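Long-range contact in probable M18-family aminopeptidase 1 (Thermotoga maritima, PDB 2GLF), which is probably a zinc-dependent metallo-aminopeptidase of the M18 family, removing amino acids from the N-terminal ends of peptides: residues S129-I134 and V228-P233. Numbering follows the deposited sequence.
Sequences SIPLEI and VPAFSP
Glu-133 and Val-228 form an antiparallel hydrogen-bonded pair, their backbones joined from Glu-133 N to Val-228 O and from Val-228 N (2.9 Å) to Glu-133 O. A third bond, from Ala-230 N to Pro-131 O (N-H...O angle 166°), extends the pairing past the end of strand 223-229, although the donor stands 40° out of the carbonyl plane. Apolar packing is closest around Phe-231. Pro-131 CG lies 3.6 Å from Phe-231 CE2, at the ring edge, while Ile-130 CG2 approaches Phe-231 CZ obliquely; Pro-229 CB, from the same segment as the ring, sits over one face. Phe-231 of the second subunit also meets this ring, so the cluster continues across the subunit interface. Solvent reaches Ser-232 and the outer part of Ala-230. Against the inner side of Ala-230 lies the buried Glu-133 chain, extended beyond CG; Glu-133 CG is 3.7 Å from Ala-230 CB, and OE1 makes a salt bridge to Lys-31 NZ and a hydrogen bond to His-135 NE2. An alanine at Glu-133 would probably leave Lys-31 without this anionic mate and uncover Ala-230. The chemistry thus implies division of labour: backbone bonds join strands 132-139 and 223-229, neighbours in the six-stranded antiparallel sheet, apolar groups link subunits, and one carboxylate ties strand 132-139 to Lys-31.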
ATOM      1  N   SER A 129       7.799  31.708 -12.997  1.00 12.93           N
ATOM      2  CA  SER A 129       8.485  32.107 -14.231  1.00 12.79           C
ATOM      3  C   SER A 129       7.557  32.837 -15.199  1.00 13.82           C
ATOM      4  O   SER A 129       7.388  32.443 -16.357  1.00 14.29           O
ATOM      5  CB  SER A 129       9.115  30.890 -14.921  1.00 16.82           C
ATOM      6  OG  SER A 129      10.190  30.367 -14.152  1.00 14.71           O
ATOM      7  N   ILE A 130       6.975  33.921 -14.702  1.00 23.58           N
ATOM      8  CA  ILE A 130       6.053  34.745 -15.465  1.00 23.35           C
ATOM      9  C   ILE A 130       6.264  36.185 -15.007  1.00 23.73           C
ATOM     10  O   ILE A 130       6.357  36.446 -13.809  1.00 24.06           O
ATOM     11  CB  ILE A 130       4.596  34.248 -15.207  1.00 17.94           C
ATOM     12  CG1 ILE A 130       4.190  33.311 -16.342  1.00 20.41           C
ATOM     13  CG2 ILE A 130       3.621  35.399 -15.045  1.00 15.21           C
ATOM     14  CD1 ILE A 130       2.887  32.560 -16.097  1.00 25.64           C
ATOM     15  N   PRO A 131       6.381  37.138 -15.952  1.00 13.26           N
ATOM     16  CA  PRO A 131       6.585  38.539 -15.558  1.00 12.63           C
ATOM     17  C   PRO A 131       5.424  39.084 -14.728  1.00 12.78           C
ATOM     18  O   PRO A 131       4.258  38.893 -15.077  1.00 12.75           O
ATOM     19  CB  PRO A 131       6.749  39.263 -16.902  1.00  9.96           C
ATOM     20  CG  PRO A 131       5.947  38.433 -17.838  1.00  9.96           C
ATOM     21  CD  PRO A 131       6.296  37.016 -17.419  1.00  9.96           C
ATOM     22  N   LEU A 132       5.750  39.753 -13.624  1.00  9.56           N
ATOM     23  CA  LEU A 132       4.735  40.316 -12.741  1.00  9.56           C
ATOM     24  C   LEU A 132       4.840  41.828 -12.605  1.00  9.56           C
ATOM     25  O   LEU A 132       5.889  42.414 -12.843  1.00  9.56           O
ATOM     26  CB  LEU A 132       4.835  39.718 -11.325  1.00  6.14           C
ATOM     27  CG  LEU A 132       4.628  38.248 -10.940  1.00  6.14           C
ATOM     28  CD1 LEU A 132       3.554  37.602 -11.804  1.00  6.14           C
ATOM     29  CD2 LEU A 132       5.937  37.527 -11.070  1.00  6.14           C
ATOM     30  N   GLU A 133       3.730  42.440 -12.195  1.00 11.32           N
ATOM     31  CA  GLU A 133       3.632  43.878 -11.953  1.00 12.46           C
ATOM     32  C   GLU A 133       3.221  44.098 -10.492  1.00 13.06           C
ATOM     33  O   GLU A 133       2.405  43.349  -9.952  1.00 12.97           O
ATOM     34  CB  GLU A 133       2.560  44.506 -12.840  1.00 30.56           C
ATOM     35  CG  GLU A 133       2.864  44.534 -14.314  1.00 35.17           C
ATOM     36  CD  GLU A 133       1.746  45.192 -15.108  1.00 40.85           C
ATOM     37  OE1 GLU A 133       1.342  46.315 -14.743  1.00 42.57           O
ATOM     38  OE2 GLU A 133       1.273  44.590 -16.096  1.00 43.88           O
ATOM     39  N   ILE A 134       3.786  45.113  -9.853  1.00 10.71           N
ATOM     40  CA  ILE A 134       3.420  45.433  -8.472  1.00 11.66           C
ATOM     41  C   ILE A 134       2.406  46.578  -8.522  1.00 10.97           C
ATOM     42  O   ILE A 134       2.567  47.511  -9.296  1.00 10.43           O
ATOM     43  CB  ILE A 134       4.637  45.895  -7.652  1.00 25.34           C
ATOM     44  CG1 ILE A 134       5.472  44.700  -7.229  1.00 25.91           C
ATOM     45  CG2 ILE A 134       4.191  46.636  -6.422  1.00 26.85           C
ATOM     46  CD1 ILE A 134       6.728  45.107  -6.485  1.00 31.34           C
ATOM     47  N   VAL A 228       0.498  41.176  -9.823  1.00 10.66           N
ATOM     48  CA  VAL A 228      -0.352  40.804 -10.948  1.00 10.66           C
ATOM     49  C   VAL A 228       0.457  40.556 -12.222  1.00 10.66           C
ATOM     50  O   VAL A 228       1.521  41.138 -12.404  1.00 10.92           O
ATOM     51  CB  VAL A 228      -1.386  41.930 -11.187  1.00 24.86           C
ATOM     52  CG1 VAL A 228      -1.449  42.300 -12.669  1.00 26.27           C
ATOM     53  CG2 VAL A 228      -2.747  41.495 -10.652  1.00 25.79           C
ATOM     54  N   PRO A 229      -0.042  39.693 -13.124  1.00 15.46           N
ATOM     55  CA  PRO A 229       0.677  39.399 -14.373  1.00 17.19           C
ATOM     56  C   PRO A 229       0.882  40.612 -15.289  1.00 19.11           C
ATOM     57  O   PRO A 229      -0.008  41.445 -15.452  1.00 20.09           O
ATOM     58  CB  PRO A 229      -0.173  38.305 -15.016  1.00  8.15           C
ATOM     59  CG  PRO A 229      -1.534  38.606 -14.526  1.00  8.27           C
ATOM     60  CD  PRO A 229      -1.307  38.946 -13.067  1.00  8.01           C
ATOM     61  N   ALA A 230       2.072  40.697 -15.878  1.00 19.47           N
ATOM     62  CA  ALA A 230       2.425  41.799 -16.756  1.00 19.64           C
ATOM     63  C   ALA A 230       1.879  41.605 -18.170  1.00 21.07           C
ATOM     64  O   ALA A 230       2.273  42.314 -19.098  1.00 22.27           O
ATOM     65  CB  ALA A 230       3.933  41.958 -16.790  1.00  1.76           C
ATOM     66  N   PHE A 231       0.965  40.652 -18.333  1.00 22.33           N
ATOM     67  CA  PHE A 231       0.364  40.384 -19.640  1.00 23.82           C
ATOM     68  C   PHE A 231      -0.714  41.427 -19.918  1.00 23.79           C
ATOM     69  O   PHE A 231      -1.534  41.711 -19.046  1.00 23.63           O
ATOM     70  CB  PHE A 231      -0.312  39.013 -19.652  1.00 56.77           C
ATOM     71  CG  PHE A 231       0.532  37.902 -19.103  1.00 60.02           C
ATOM     72  CD1 PHE A 231      -0.049  36.678 -18.787  1.00 60.84           C
ATOM     73  CD2 PHE A 231       1.898  38.061 -18.914  1.00 61.87           C
ATOM     74  CE1 PHE A 231       0.714  35.633 -18.295  1.00 61.31           C
ATOM     75  CE2 PHE A 231       2.670  37.022 -18.421  1.00 62.74           C
ATOM     76  CZ  PHE A 231       2.077  35.803 -18.111  1.00 63.08           C
ATOM     77  N   SER A 232      -0.724  41.989 -21.122  1.00 21.06           N
ATOM     78  CA  SER A 232      -1.751  42.965 -21.472  1.00 20.78           C
ATOM     79  C   SER A 232      -2.847  42.324 -22.320  1.00 19.86           C
ATOM     80  O   SER A 232      -2.621  41.320 -22.998  1.00 20.34           O
ATOM     81  CB  SER A 232      -1.141  44.151 -22.215  1.00 35.47           C
ATOM     82  OG  SER A 232      -0.547  45.053 -21.299  1.00 39.00           O
ATOM     83  N   PRO A 233      -4.062  42.890 -22.290  1.00 17.43           N
ATOM     84  CA  PRO A 233      -5.140  42.301 -23.090  1.00 17.00           C
ATOM     85  C   PRO A 233      -4.750  42.213 -24.568  1.00 16.96           C
ATOM     86  O   PRO A 233      -4.172  43.152 -25.112  1.00 15.98           O
ATOM     87  CB  PRO A 233      -6.308  43.255 -22.844  1.00  7.97           C
ATOM     88  CG  PRO A 233      -6.028  43.784 -21.458  1.00  7.97           C
ATOM     89  CD  PRO A 233      -4.546  44.044 -21.512  1.00  7.97           C
TER